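Local coordinates for periplasmic binding protein/LacI transcriptional regulator (Clostridium phytofermentans, PDB 3BRS) that probably binds a sugar in the cleft between its two lobes, acting as the solute receptor of a bacterial transport system, at residues G135-V140 / A166-D171; E41-E46 / N55-E60; A74-T79 / N142-M147. All blocks are in the same frame, centred on the assembly; numbering follows the deposited sequence.

Contact 1. Residues G135-V140 / A166-D171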
# COMPACT_ATOMS: atom_id res chain seq x y z
N GLY A 135 -19.53 1.55 -3.14
CA GLY A 135 -18.84 2.63 -2.42
C GLY A 135 -17.40 2.26 -2.24
O GLY A 135 -17.06 1.08 -1.99
N VAL A 136 -16.53 3.26 -2.33
CA VAL A 136 -15.10 3.01 -2.09
C VAL A 136 -14.49 3.75 -0.91
O VAL A 136 -14.62 4.98 -0.74
CB VAL A 136 -14.26 3.40 -3.30
CG1 VAL A 136 -12.79 2.96 -3.22
CG2 VAL A 136 -14.89 2.87 -4.58
N ILE A 137 -13.79 3.00 -0.09
CA ILE A 137 -12.93 3.58 0.95
C ILE A 137 -11.47 3.39 0.51
O ILE A 137 -10.88 2.21 0.46
CB ILE A 137 -13.11 2.98 2.36
CG1 ILE A 137 -14.56 3.00 2.83
CG2 ILE A 137 -12.21 3.81 3.39
CD1 ILE A 137 -15.27 4.45 2.68
N SER A 138 -10.89 4.55 0.20
CA SER A 138 -9.46 4.67 -0.06
C SER A 138 -8.73 5.16 1.18
O SER A 138 -9.33 5.40 2.25
CB SER A 138 -9.17 5.54 -1.26
OG SER A 138 -7.84 5.26 -1.70
N PHE A 139 -7.42 5.24 1.03
CA PHE A 139 -6.54 5.61 2.08
C PHE A 139 -5.91 7.01 1.80
O PHE A 139 -6.57 8.06 1.97
CB PHE A 139 -5.53 4.50 2.40
CG PHE A 139 -4.75 3.90 1.22
CD1 PHE A 139 -5.40 3.06 0.28
CD2 PHE A 139 -3.37 3.99 1.18
CE1 PHE A 139 -4.69 2.43 -0.82
CE2 PHE A 139 -2.61 3.35 0.14
CZ PHE A 139 -3.27 2.52 -0.88
N VAL A 140 -4.68 7.05 1.26
CA VAL A 140 -3.96 8.39 1.21
C VAL A 140 -3.95 8.74 -0.21
O VAL A 140 -3.22 8.13 -0.95
CB VAL A 140 -2.49 8.42 1.78
CG1 VAL A 140 -1.84 9.90 1.58
CG2 VAL A 140 -2.53 8.14 3.22
N ALA A 166 -19.33 6.86 -4.72
CA ALA A 166 -18.46 7.77 -4.03
C ALA A 166 -17.16 7.11 -3.59
O ALA A 166 -17.09 5.86 -3.31
CB ALA A 166 -19.19 8.39 -2.83
N ILE A 167 -16.15 7.96 -3.52
CA ILE A 167 -14.85 7.55 -2.98
C ILE A 167 -14.46 8.36 -1.80
O ILE A 167 -14.32 9.58 -1.91
CB ILE A 167 -13.67 7.54 -3.98
CG1 ILE A 167 -14.14 6.86 -5.27
CG2 ILE A 167 -12.50 6.75 -3.34
CD1 ILE A 167 -13.10 6.51 -6.29
N TYR A 168 -14.31 7.69 -0.69
CA TYR A 168 -13.95 8.37 0.62
C TYR A 168 -12.48 8.05 0.94
O TYR A 168 -12.08 6.86 0.87
CB TYR A 168 -14.88 7.91 1.75
CG TYR A 168 -14.60 8.55 3.09
CD1 TYR A 168 -13.68 7.98 3.97
CD2 TYR A 168 -15.23 9.74 3.48
CE1 TYR A 168 -13.36 8.56 5.20
CE2 TYR A 168 -14.91 10.36 4.76
CZ TYR A 168 -13.97 9.76 5.60
OH TYR A 168 -13.63 10.32 6.90
N TYR A 169 -11.70 9.05 1.36
CA TYR A 169 -10.25 8.84 1.67
C TYR A 169 -10.10 8.90 3.18
O TYR A 169 -10.21 9.97 3.75
CB TYR A 169 -9.38 9.94 0.94
CG TYR A 169 -9.54 9.83 -0.63
CD1 TYR A 169 -8.68 9.01 -1.40
CD2 TYR A 169 -10.59 10.49 -1.28
CE1 TYR A 169 -8.87 8.91 -2.79
CE2 TYR A 169 -10.78 10.38 -2.67
CZ TYR A 169 -9.88 9.57 -3.41
OH TYR A 169 -10.05 9.41 -4.81
N CYS A 170 -9.86 7.73 3.80
CA CYS A 170 -9.62 7.56 5.21
C CYS A 170 -8.26 7.88 5.68
O CYS A 170 -8.02 7.87 6.94
CB CYS A 170 -9.94 6.08 5.64
SG CYS A 170 -8.64 4.80 5.30
N ASP A 171 -7.34 8.15 4.76
CA ASP A 171 -5.89 8.41 5.10
C ASP A 171 -5.31 7.33 5.97
O ASP A 171 -4.48 7.61 6.81
CB ASP A 171 -5.72 9.71 5.87
CG ASP A 171 -6.08 10.94 5.01
OD1 ASP A 171 -5.37 11.11 3.99
OD2 ASP A 171 -7.04 11.70 5.36
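The two tyrosine rings project from opposite faces of the sheet, and Ile137 and Ser138 each lie obliquely to one of them. Tyr168, with CG anti to the backbone N (chi1 -179°), points the same way as Ile137, whose CD1 ends 3.6 Å from Tyr168 CB. On the other face Ser138 CB comes 3.5 Å from Tyr169 CD1, while the carbonyl oxygen of Phe139 lies at the edge of the Tyr169 ring, near its plane. Val136 and Ile167 share that face side by side, Val136 CB meeting Ile167 CG2 at 3.8 Å.

Between these two layers runs a parallel ladder. Val136 N donates to Ala166 O, and Tyr168 N returns a bond of 2.7 Å to Val136 O that is almost straight at 179°; Ser138 N then donates to Tyr168 O. All three donors approach nearly along the C=O axis. Past the strand ends the geometry loosens: Asp171 N reaches Phe139 O at 2.9 Å from above the carbonyl plane, with only 133° at the hydrogen.

The pair forms the two strands of a beta-alpha-beta unit. Ile137 and Tyr168 face helix 174-187, whereas Ile167 touches Glu150 of helix 144-157, which also bonds Tyr169 OH. Strand 164-169 is the sheet's outermost strand on this side; strand 133-138 pairs on its other flank with strand 191-196.

Contact 2. Residues E41-E46 / N55-E60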
# COMPACT_ATOMS: atom_id res chain seq x y z
N GLU A 41 18.74 0.07 10.16
CA GLU A 41 17.88 0.82 11.07
C GLU A 41 16.50 1.12 10.34
O GLU A 41 16.44 1.13 9.10
CB GLU A 41 18.62 2.09 11.59
CG GLU A 41 19.95 1.87 12.48
CD GLU A 41 20.75 3.21 12.78
OE1 GLU A 41 20.54 4.28 12.09
OE2 GLU A 41 21.62 3.21 13.76
N PHE A 42 15.40 1.28 11.11
CA PHE A 42 14.09 1.82 10.65
C PHE A 42 13.74 3.20 11.23
O PHE A 42 14.08 3.50 12.36
CB PHE A 42 13.01 0.84 11.02
CG PHE A 42 13.20 -0.50 10.40
CD1 PHE A 42 12.63 -0.79 9.14
CD2 PHE A 42 13.97 -1.46 11.01
CE1 PHE A 42 12.79 -2.08 8.50
CE2 PHE A 42 14.16 -2.75 10.37
CZ PHE A 42 13.56 -3.03 9.10
N MET A 43 13.16 4.06 10.42
CA MET A 43 12.77 5.40 10.84
C MET A 43 11.42 5.55 10.11
O MET A 43 11.35 5.13 8.99
CB MET A 43 13.76 6.48 10.30
CG MET A 43 15.29 6.28 10.64
SD MET A 43 16.33 7.66 10.07
CE MET A 43 15.83 9.21 10.80
N ALA A 44 10.37 6.12 10.73
CA ALA A 44 9.08 6.22 10.07
C ALA A 44 8.32 7.25 10.87
O ALA A 44 8.60 7.41 12.09
CB ALA A 44 8.32 4.84 10.05
N PRO A 45 7.42 8.00 10.21
CA PRO A 45 6.53 8.89 11.00
C PRO A 45 5.52 8.03 11.73
O PRO A 45 5.52 6.74 11.64
CB PRO A 45 5.82 9.69 9.94
CG PRO A 45 6.65 9.44 8.65
CD PRO A 45 7.15 8.11 8.76
N GLU A 46 4.65 8.72 12.44
CA GLU A 46 3.63 8.03 13.18
C GLU A 46 2.40 7.79 12.39
O GLU A 46 1.64 6.92 12.72
CB GLU A 46 3.35 8.67 14.56
CG GLU A 46 4.57 8.57 15.48
CD GLU A 46 4.31 9.25 16.80
OE1 GLU A 46 3.80 10.41 16.77
OE2 GLU A 46 4.61 8.64 17.85
N ASN A 55 9.79 13.41 5.07
CA ASN A 55 10.89 14.22 4.50
C ASN A 55 11.97 14.65 5.49
O ASN A 55 13.19 14.63 5.20
CB ASN A 55 10.33 15.46 3.82
CG ASN A 55 9.67 15.14 2.47
OD1 ASN A 55 9.47 13.97 2.08
ND2 ASN A 55 9.38 16.16 1.76
N GLU A 56 11.58 15.06 6.68
CA GLU A 56 12.55 15.33 7.75
C GLU A 56 13.39 14.13 8.09
O GLU A 56 14.59 14.25 8.27
CB GLU A 56 11.74 15.70 8.99
CG GLU A 56 11.28 17.15 8.94
CD GLU A 56 10.56 17.58 10.20
OE1 GLU A 56 10.17 16.73 11.08
OE2 GLU A 56 10.38 18.81 10.28
N LEU A 57 12.76 12.95 8.20
CA LEU A 57 13.44 11.65 8.52
C LEU A 57 14.38 11.24 7.39
O LEU A 57 15.46 10.72 7.62
CB LEU A 57 12.37 10.59 8.63
CG LEU A 57 11.52 10.64 9.94
CD1 LEU A 57 10.45 9.55 9.97
CD2 LEU A 57 12.35 10.53 11.24
N ILE A 58 14.00 11.48 6.12
CA ILE A 58 14.98 11.28 5.05
C ILE A 58 16.16 12.20 5.19
O ILE A 58 17.27 11.75 5.05
CB ILE A 58 14.35 11.54 3.66
CG1 ILE A 58 13.25 10.50 3.36
CG2 ILE A 58 15.42 11.70 2.58
CD1 ILE A 58 12.11 11.01 2.32
N GLU A 59 15.93 13.49 5.42
CA GLU A 59 17.06 14.37 5.60
C GLU A 59 18.01 13.81 6.73
O GLU A 59 19.27 13.74 6.57
CB GLU A 59 16.58 15.80 5.88
CG GLU A 59 15.91 16.54 4.71
CD GLU A 59 15.22 17.91 5.14
OE1 GLU A 59 13.96 18.09 4.94
OE2 GLU A 59 15.95 18.78 5.69
N GLU A 60 17.40 13.44 7.87
CA GLU A 60 18.09 12.83 9.03
C GLU A 60 18.83 11.53 8.59
O GLU A 60 19.95 11.26 9.06
CB GLU A 60 17.09 12.52 10.16
CG GLU A 60 16.56 13.74 10.98
CD GLU A 60 15.29 13.43 11.91
OE1 GLU A 60 15.08 12.24 12.30
OE2 GLU A 60 14.52 14.40 12.25
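Met43 and Leu57 reach for each other from loop and helix and engage at their tips. Met43 has CG anti to its carbonyl carbon and continues extended through chi2, then bends at chi3 (59°). That last turn brings its CE methyl onto the helix, 3.7 Å from Leu57 CD2 and 3.5 Å from Leu57 O. The same methyl rests against Glu60, whose side chain crosses Met43 obliquely; Met43 CE is 3.6 Å from Glu60 CB and 3.5 Å from Glu60 OE1.

Leu57 splits its two branches between different partners. While CD2 takes the methionine, CD1 presses on the peptide link between Ala44 and Pro45, lying 3.3 Å from Ala44 C and 3.4 Å from Pro45 N. The proline ring crosses the leucine obliquely, with Pro45 CD 3.8 Å from Leu57 CD1. No hydrogen bond joins the two segments, so the fit depends on van der Waals packing, largely of apolar groups, with the exposed Glu60 at its margin and the buried Met43 inside.

Strand 39-42, which leads into this loop, is the outermost strand of the parallel sheet in the first lobe and pairs with strand 7-11. Met43 also touches Ile9 of that strand, and Ile58 of helix 51-63 packs on Ile11, so the helix lies against the sheet on the side of Met43. Phe42, by contrast, is directed to Val26 and Gln30 of helix 20-36.

Contact 3. Residues A74-T79 / N142-M147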
# COMPACT_ATOMS: atom_id res chain seq x y z
N ALA A 74 5.87 8.58 0.97
CA ALA A 74 4.51 8.97 1.44
C ALA A 74 3.67 9.68 0.36
O ALA A 74 2.46 9.58 0.34
CB ALA A 74 4.59 9.81 2.73
N ASP A 75 4.32 10.47 -0.47
CA ASP A 75 3.62 11.30 -1.41
C ASP A 75 4.25 11.16 -2.79
O ASP A 75 5.48 11.33 -2.98
CB ASP A 75 3.73 12.80 -0.95
CG ASP A 75 2.72 13.64 -1.65
OD1 ASP A 75 3.02 14.02 -2.76
OD2 ASP A 75 1.57 13.77 -1.20
N TYR A 76 3.41 10.91 -3.78
CA TYR A 76 3.83 10.68 -5.12
C TYR A 76 4.62 11.86 -5.69
O TYR A 76 5.59 11.65 -6.45
CB TYR A 76 2.52 10.50 -5.91
CG TYR A 76 2.72 10.26 -7.40
CD1 TYR A 76 3.41 9.13 -7.85
CD2 TYR A 76 2.14 11.09 -8.37
CE1 TYR A 76 3.59 8.87 -9.20
CE2 TYR A 76 2.31 10.83 -9.71
CZ TYR A 76 3.06 9.72 -10.10
OH TYR A 76 3.25 9.43 -11.45
N GLU A 77 4.24 13.09 -5.37
CA GLU A 77 4.99 14.31 -5.83
C GLU A 77 5.96 15.01 -4.83
O GLU A 77 6.95 15.61 -5.24
CB GLU A 77 3.96 15.28 -6.34
CG GLU A 77 3.25 14.71 -7.60
CD GLU A 77 1.99 15.45 -7.97
OE1 GLU A 77 1.57 15.34 -9.14
OE2 GLU A 77 1.40 16.11 -7.08
N LYS A 78 5.70 14.90 -3.52
CA LYS A 78 6.36 15.78 -2.52
C LYS A 78 7.46 15.16 -1.74
O LYS A 78 8.34 15.90 -1.27
CB LYS A 78 5.34 16.40 -1.57
CG LYS A 78 3.93 16.52 -2.28
CD LYS A 78 3.28 17.75 -1.98
CE LYS A 78 3.84 18.74 -2.92
NZ LYS A 78 2.67 19.61 -3.36
N THR A 79 7.45 13.82 -1.63
CA THR A 79 8.55 13.05 -1.09
C THR A 79 9.97 13.39 -1.73
O THR A 79 11.02 13.44 -1.08
CB THR A 79 8.21 11.53 -1.23
OG1 THR A 79 7.09 11.25 -0.44
CG2 THR A 79 9.33 10.69 -0.69
N ASN A 142 -2.87 10.82 -2.23
CA ASN A 142 -1.70 11.18 -3.00
C ASN A 142 -0.60 10.22 -2.98
O ASN A 142 0.39 10.54 -3.55
CB ASN A 142 -1.09 12.41 -2.44
CG ASN A 142 -1.34 13.53 -3.25
OD1 ASN A 142 -0.48 13.92 -4.06
ND2 ASN A 142 -2.55 14.06 -3.12
N SER A 143 -0.75 9.03 -2.37
CA SER A 143 0.32 8.08 -2.43
C SER A 143 0.14 7.38 -3.68
O SER A 143 -0.95 7.19 -4.03
CB SER A 143 0.20 7.01 -1.36
OG SER A 143 -0.98 6.37 -1.57
N LYS A 144 1.20 6.89 -4.31
CA LYS A 144 1.11 6.23 -5.56
C LYS A 144 0.38 4.88 -5.50
O LYS A 144 -0.40 4.54 -6.47
CB LYS A 144 2.52 6.07 -6.11
CG LYS A 144 2.51 5.53 -7.49
CD LYS A 144 3.82 5.75 -8.07
CE LYS A 144 3.72 5.50 -9.55
NZ LYS A 144 3.70 4.04 -9.70
N THR A 145 0.50 4.15 -4.38
CA THR A 145 -0.26 2.85 -4.24
C THR A 145 -1.81 3.12 -4.19
O THR A 145 -2.59 2.41 -4.83
CB THR A 145 0.14 2.06 -3.02
OG1 THR A 145 0.02 2.92 -1.84
CG2 THR A 145 1.49 1.60 -3.16
N ALA A 146 -2.26 4.21 -3.55
CA ALA A 146 -3.74 4.53 -3.60
C ALA A 146 -4.21 4.84 -5.01
O ALA A 146 -5.27 4.40 -5.41
CB ALA A 146 -4.12 5.76 -2.73
N MET A 147 -3.44 5.71 -5.70
CA MET A 147 -3.73 6.10 -7.07
C MET A 147 -3.79 4.94 -7.98
O MET A 147 -4.63 4.93 -8.83
CB MET A 147 -2.68 7.11 -7.62
CG MET A 147 -2.25 8.28 -6.63
SD MET A 147 -0.94 9.53 -7.08
CE MET A 147 -1.18 9.53 -8.83
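Tyr76 carries the dense half of this contact, its ring meeting two side chains of the first turn of helix 144-157 on the same side of its plane: Met147 over the face, Lys144 obliquely, along CD1 and CE1. The ring crosses Met147 at about a right angle. Met147 CE sits 4.1 Å from the Tyr76 ring centroid, as a CH-pi contact, and SD adds an oblique Met-aromatic approach. Lys144 CD is 3.3 Å from Tyr76 CE1; the chain's bend at chi4 (-77°) leads to NZ, which is paired with Asp148. At the backbone, Tyr76 N donates to Asn142 O at 3.1 Å, in the carbonyl plane and nearly straight (167°).

The Asn142 side is looser, its amide and the Asp75 carboxylate running alongside with planes 20° apart and no hydrogen bond found between them. Asp75 OD2 is 3.2 Å from Asn142 CB. Asp75 is occupied within its own loop, where OD1 appears to accept from Lys78 N, an Asx motif, though the position of that oxygen is less certain, and its backbone N donates to Thr79 OG1. Ser143 OG N-caps the helix, accepting from Ala146 N, and is also bonded to Val140 O.

The lobes thus meet through one backbone hydrogen bond and packing on an aromatic ring, without a salt bridge between the segments. Periplasmic binding proteins generally close around ligand, and such a contact would probably be compatible with that movement.

Contacts 1 and 2 belong to different lobes, their centres 26 Å apart and their nearest atoms about 9 Å apart; contact 3 spans the lobes. It adjoins contact 1 directly: Phe139 CZ packs 3.3 Å from Ala146 N, and helix 144-157 links the two strands of contact 1. On the other side, Asn55 ND2 of contact 2 lies 3.2 Å from Lys78 O, a probable hydrogen bond that ties helix 51-63 to the loop 74-79. Contact 3, centred 14 Å from contact 1 and 16 Å from contact 2, therefore connects them. In periplasmic binding proteins sugar is held between the lobes, so contact 3 probably borders that cleft.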